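Local coordinates for group 3 allergen SMIPP-S YvT004A06 (Sarcoptes scabiei type hominis, PDB 3H7T), which is an inactivated serine protease paralogue of the scabies mite with a trypsin-like fold, probably lacking the proteolytic activity usual in its family, at residues I1-S7 against D138-F144; K104-P108 against V191-V197. One frame throughout, in Å; residues are numbered along the deposited sequence.

Interaction 1. Residues I1-S7 against D138-F144; sequences IIGGKKS and DLMEANF
Asp138 meets Lys6 loosely: Lys6 NZ stays 4.3 Å from Asp138 OD2, opposite charges near each other but beyond a salt bridge. Leu139 then takes up the pairing of the backbones, its O accepting the Ser7 N-H from a position tilted 25° out of the carbonyl plane; a water joins the same O to Ser7 O. Met140 stands in a non-hydrogen-bonded antiparallel pair with Lys6. Its flexible thioether bends back over the Lys6 backbone, with Met140 SD 3.7 Å from Lys6 CA and the methyl against Lys6 N. On Met140 also rests Ile1, whose CB is 4.3 Å from Met140 CB and whose CD1 touches Met140 O. Glu141 forms the hydrogen-bonded pair with Lys5, through Lys5 N to Glu141 O (2.9 Å) and Glu141 N to Lys5 O (2.8 Å). With CG between the backbone N and the carbonyl carbon (chi1 65°) and the chain extended beyond it, the glutamate lifts its carboxylate to Lys5, on the same face of the sheet, and to Ser7. OE1 makes a salt bridge with Lys5 NZ at 2.6 Å, while OE2 lies 2.7 Å from Ser7 OG. That small hydroxyl is also hydrogen-bonded to Glu12 OE1, and the two carboxylates may compete for its one proton. Beyond, the slight Ala142 lets the chain end fold close: Ala142 CB is 3.9 Å from Ile1 CG2 and also packs on Gly4. A side chain on Gly4 would point at the partner strand and run into Glu141 O and Ala142 CB. Phe144 CE2 adds an oblique contact with Ile1 CG2. Ile1 N is hydrogen-bonded to Asp185, as in active trypsins, so the arrangement is that of the inserted N-terminus in the chymotrypsin-like fold of the trypsin family.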
# COMPACT_ATOMS: atom_id res chain seq x y z
N ILE A 1 0.09 -1.14 -11.51
CA ILE A 1 -1.24 -0.48 -11.65
C ILE A 1 -1.75 -0.66 -13.08
O ILE A 1 -1.07 -0.29 -14.04
CB ILE A 1 -1.18 1.03 -11.25
CG1 ILE A 1 -0.99 1.16 -9.73
CG2 ILE A 1 -2.46 1.78 -11.67
CD1 ILE A 1 -0.73 2.59 -9.24
N ILE A 2 -2.92 -1.26 -13.21
CA ILE A 2 -3.56 -1.42 -14.51
C ILE A 2 -4.48 -0.23 -14.79
O ILE A 2 -5.36 0.07 -13.99
CB ILE A 2 -4.31 -2.76 -14.59
CG1 ILE A 2 -3.33 -3.92 -14.33
CG2 ILE A 2 -5.00 -2.94 -15.96
CD1 ILE A 2 -3.84 -4.98 -13.41
N GLY A 3 -4.26 0.45 -15.91
CA GLY A 3 -5.14 1.55 -16.31
C GLY A 3 -4.76 2.90 -15.71
O GLY A 3 -5.59 3.80 -15.59
N GLY A 4 -3.50 3.03 -15.32
CA GLY A 4 -2.97 4.30 -14.85
C GLY A 4 -2.05 4.88 -15.90
O GLY A 4 -2.17 4.56 -17.07
N LYS A 5 -1.14 5.74 -15.47
CA LYS A 5 -0.19 6.36 -16.39
C LYS A 5 1.15 6.56 -15.71
O LYS A 5 1.24 6.51 -14.47
CB LYS A 5 -0.73 7.68 -16.95
CG LYS A 5 -1.18 8.69 -15.91
CD LYS A 5 -1.42 10.05 -16.56
CE LYS A 5 -2.42 10.90 -15.78
NZ LYS A 5 -1.85 11.39 -14.50
N LYS A 6 2.20 6.78 -16.51
CA LYS A 6 3.54 6.99 -15.97
C LYS A 6 3.55 8.22 -15.08
O LYS A 6 3.01 9.26 -15.43
CB LYS A 6 4.58 7.13 -17.09
CG LYS A 6 6.02 7.15 -16.56
CD LYS A 6 7.00 7.87 -17.49
CE LYS A 6 7.49 6.98 -18.61
NZ LYS A 6 8.78 7.48 -19.20
N SER A 7 4.16 8.07 -13.91
CA SER A 7 4.25 9.16 -12.97
C SER A 7 5.70 9.59 -12.77
O SER A 7 6.58 9.26 -13.58
CB SER A 7 3.62 8.75 -11.63
OG SER A 7 3.41 9.88 -10.81
N ASP A 138 8.92 1.71 -14.14
CA ASP A 138 8.60 3.11 -13.89
C ASP A 138 7.45 3.21 -12.90
O ASP A 138 6.53 2.37 -12.91
CB ASP A 138 8.14 3.77 -15.20
CG ASP A 138 9.21 3.77 -16.28
OD1 ASP A 138 10.40 3.99 -15.99
OD2 ASP A 138 8.84 3.58 -17.46
N LEU A 139 7.51 4.22 -12.04
CA LEU A 139 6.41 4.52 -11.12
C LEU A 139 5.17 4.93 -11.93
O LEU A 139 5.26 5.77 -12.84
CB LEU A 139 6.81 5.62 -10.13
CG LEU A 139 5.72 6.10 -9.15
CD1 LEU A 139 5.44 5.03 -8.11
CD2 LEU A 139 6.13 7.41 -8.48
N MET A 140 4.04 4.28 -11.64
CA MET A 140 2.76 4.58 -12.29
C MET A 140 1.81 5.21 -11.28
O MET A 140 1.95 4.97 -10.08
CB MET A 140 2.12 3.32 -12.85
CG MET A 140 3.04 2.48 -13.79
SD MET A 140 3.47 3.36 -15.30
CE MET A 140 1.97 3.15 -16.26
N GLU A 141 0.84 5.98 -11.77
CA GLU A 141 -0.18 6.54 -10.89
C GLU A 141 -1.57 6.40 -11.51
O GLU A 141 -1.71 6.33 -12.73
CB GLU A 141 0.09 8.03 -10.61
CG GLU A 141 -0.01 8.91 -11.86
CD GLU A 141 0.02 10.40 -11.57
OE1 GLU A 141 -0.82 11.12 -12.15
OE2 GLU A 141 0.87 10.86 -10.79
N ALA A 142 -2.59 6.35 -10.66
CA ALA A 142 -3.97 6.46 -11.11
C ALA A 142 -4.87 6.99 -10.01
O ALA A 142 -4.59 6.83 -8.81
CB ALA A 142 -4.49 5.11 -11.61
N ASN A 143 -5.96 7.63 -10.42
CA ASN A 143 -7.05 7.92 -9.52
C ASN A 143 -8.05 6.77 -9.54
O ASN A 143 -8.60 6.42 -10.59
CB ASN A 143 -7.70 9.27 -9.84
CG ASN A 143 -6.99 10.44 -9.14
OD1 ASN A 143 -5.88 10.82 -9.51
ND2 ASN A 143 -7.62 10.98 -8.10
N PHE A 144 -8.23 6.16 -8.37
CA PHE A 144 -9.20 5.08 -8.18
C PHE A 144 -10.46 5.67 -7.58
O PHE A 144 -10.40 6.29 -6.50
CB PHE A 144 -8.65 4.05 -7.18
CG PHE A 144 -7.62 3.09 -7.75
CD1 PHE A 144 -7.87 1.72 -7.73
CD2 PHE A 144 -6.39 3.54 -8.24
CE1 PHE A 144 -6.94 0.80 -8.22
CE2 PHE A 144 -5.44 2.64 -8.73
CZ PHE A 144 -5.71 1.26 -8.73
O HOH W 1 7.64 6.97 -13.71

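Interaction 2. Residues K104-P108 against V191-V197; sequences KIELP and VQNGTLV
Glu106 and Leu196 tie an extended loop to a beta hairpin of the trypsin-like fold, whose type I' turn runs from Gln192 to Thr195. The direct hydrogen bond between the segments is Leu196 N to Glu106 O, 2.8 Å long and nearly straight, with the donor almost in line with the C=O. The same oxygen also receives a CA-H contact from Thr195, and a water bridges Glu106 N to Gly194 O. Within the hairpin, Thr195 OG1 donates to Gln192 O at 3.2 Å; the hydroxyl is placed for this between the backbone N and the carbonyl carbon (chi1 79°), so one carbonyl accepts both the N-H and the O-H of the threonine. Asn193 and Gly194 suit the turn, since both adopt the positive phi that these two residue types tolerate readily.

Apolar packing lies mainly with Ile105. With CG1 opposite the backbone N (chi1 -173°), its longer branch points at the hairpin: Ile105 CG1 is 3.6 Å from Leu196 N, and Ile105 CD1 meets Val191 CG2 tip to tip at 4.0 Å. Its other branch, CG2, touches Leu196 CB at 3.9 Å, the two side chains crossing at about a right angle. Trp14 packs on both Ile105 and Val191, adding to this buried apolar patch. At the far end Pro108 also touches Val221 of helix 221-228, and its ring sets CD and CG against Leu196 O. Proline has no N-H to offer that oxygen: Pro108 CD lies 3.2 Å from Leu196 O, a buried carbonyl without a hydrogen-bonding partner in the model.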
# COMPACT_ATOMS: atom_id res chain seq x y z
N LYS A 104 7.51 12.78 3.87
CA LYS A 104 6.54 12.01 4.64
C LYS A 104 5.10 12.36 4.24
O LYS A 104 4.81 13.49 3.83
CB LYS A 104 6.76 12.15 6.16
CG LYS A 104 6.73 13.56 6.71
CD LYS A 104 6.91 13.54 8.23
CE LYS A 104 7.18 14.92 8.80
NZ LYS A 104 8.62 15.30 8.65
N ILE A 105 4.22 11.37 4.33
CA ILE A 105 2.79 11.57 4.13
C ILE A 105 2.09 11.53 5.48
O ILE A 105 2.37 10.65 6.30
CB ILE A 105 2.18 10.48 3.17
CG1 ILE A 105 0.71 10.79 2.83
CG2 ILE A 105 2.28 9.08 3.78
CD1 ILE A 105 0.52 11.72 1.65
N GLU A 106 1.19 12.48 5.72
CA GLU A 106 0.47 12.57 7.00
C GLU A 106 -0.59 11.48 7.15
O GLU A 106 -1.19 11.04 6.16
CB GLU A 106 -0.17 13.96 7.18
CG GLU A 106 0.83 15.12 7.30
CD GLU A 106 1.82 14.95 8.44
OE1 GLU A 106 1.39 14.70 9.58
OE2 GLU A 106 3.04 15.07 8.18
N LEU A 107 -0.83 11.05 8.38
CA LEU A 107 -1.91 10.11 8.66
C LEU A 107 -3.27 10.82 8.65
O LEU A 107 -3.34 12.02 8.90
CB LEU A 107 -1.66 9.39 9.99
CG LEU A 107 -0.46 8.43 10.02
CD1 LEU A 107 -0.14 7.94 11.45
CD2 LEU A 107 -0.73 7.23 9.10
N PRO A 108 -4.36 10.08 8.34
CA PRO A 108 -5.69 10.66 8.34
C PRO A 108 -6.24 10.74 9.77
O PRO A 108 -5.65 10.15 10.67
CB PRO A 108 -6.49 9.62 7.56
CG PRO A 108 -5.87 8.33 7.96
CD PRO A 108 -4.39 8.64 8.02
N VAL A 191 -3.93 8.10 -1.53
CA VAL A 191 -3.88 9.45 -0.95
C VAL A 191 -5.15 10.26 -1.22
O VAL A 191 -5.66 10.28 -2.34
CB VAL A 191 -2.62 10.24 -1.43
CG1 VAL A 191 -2.59 11.65 -0.84
CG2 VAL A 191 -1.35 9.51 -1.04
N GLN A 192 -5.64 10.94 -0.19
CA GLN A 192 -6.77 11.83 -0.34
C GLN A 192 -6.56 13.02 0.59
O GLN A 192 -6.30 12.85 1.78
CB GLN A 192 -8.07 11.08 -0.03
CG GLN A 192 -9.26 11.54 -0.83
CD GLN A 192 -10.52 10.76 -0.49
OE1 GLN A 192 -10.86 10.59 0.69
NE2 GLN A 192 -11.21 10.28 -1.51
N ASN A 193 -6.65 14.22 0.01
CA ASN A 193 -6.42 15.48 0.74
C ASN A 193 -5.11 15.48 1.52
O ASN A 193 -5.10 15.73 2.73
CB ASN A 193 -7.61 15.81 1.64
N GLY A 194 -4.02 15.18 0.82
CA GLY A 194 -2.68 15.19 1.40
C GLY A 194 -2.45 14.29 2.60
O GLY A 194 -1.54 14.55 3.40
N THR A 195 -3.27 13.25 2.75
CA THR A 195 -3.06 12.27 3.82
C THR A 195 -3.17 10.85 3.27
O THR A 195 -3.78 10.63 2.24
CB THR A 195 -4.05 12.45 5.01
OG1 THR A 195 -5.32 11.90 4.68
CG2 THR A 195 -4.21 13.93 5.40
N LEU A 196 -2.56 9.90 3.97
CA LEU A 196 -2.58 8.49 3.57
C LEU A 196 -3.86 7.78 4.03
O LEU A 196 -3.95 7.33 5.18
CB LEU A 196 -1.35 7.77 4.13
CG LEU A 196 -1.15 6.33 3.66
CD1 LEU A 196 -0.66 6.33 2.21
CD2 LEU A 196 -0.16 5.63 4.56
N VAL A 197 -4.84 7.66 3.15
CA VAL A 197 -6.14 7.07 3.56
C VAL A 197 -6.22 5.56 3.36
O VAL A 197 -7.07 4.89 3.96
CB VAL A 197 -7.35 7.78 2.90
CG1 VAL A 197 -7.33 9.27 3.21
CG2 VAL A 197 -7.38 7.56 1.39
O HOH W 2 1.05 14.63 4.01

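In the fold
Interactions 1 and 2 have centres 18 Å apart and approach to about 6 Å at their nearest atoms without touching. Their segments alternate along the chain, in the order 1-7, 104-108, 138-144, 191-197. Both reach the same antiparallel sheet, where strand 119-124 pairs with 140-147 of interaction 1 and with 189-192, the first arm of the hairpin in interaction 2. Strand 5-6 adds to the sheet by pairing with 140-147, although the next strands, from 15-20 to 87-91, build the other, six-stranded barrel. Residues 104-108 belong to the connection leaving that barrel, so each contact joins a segment from the first half of the chain to one from the second.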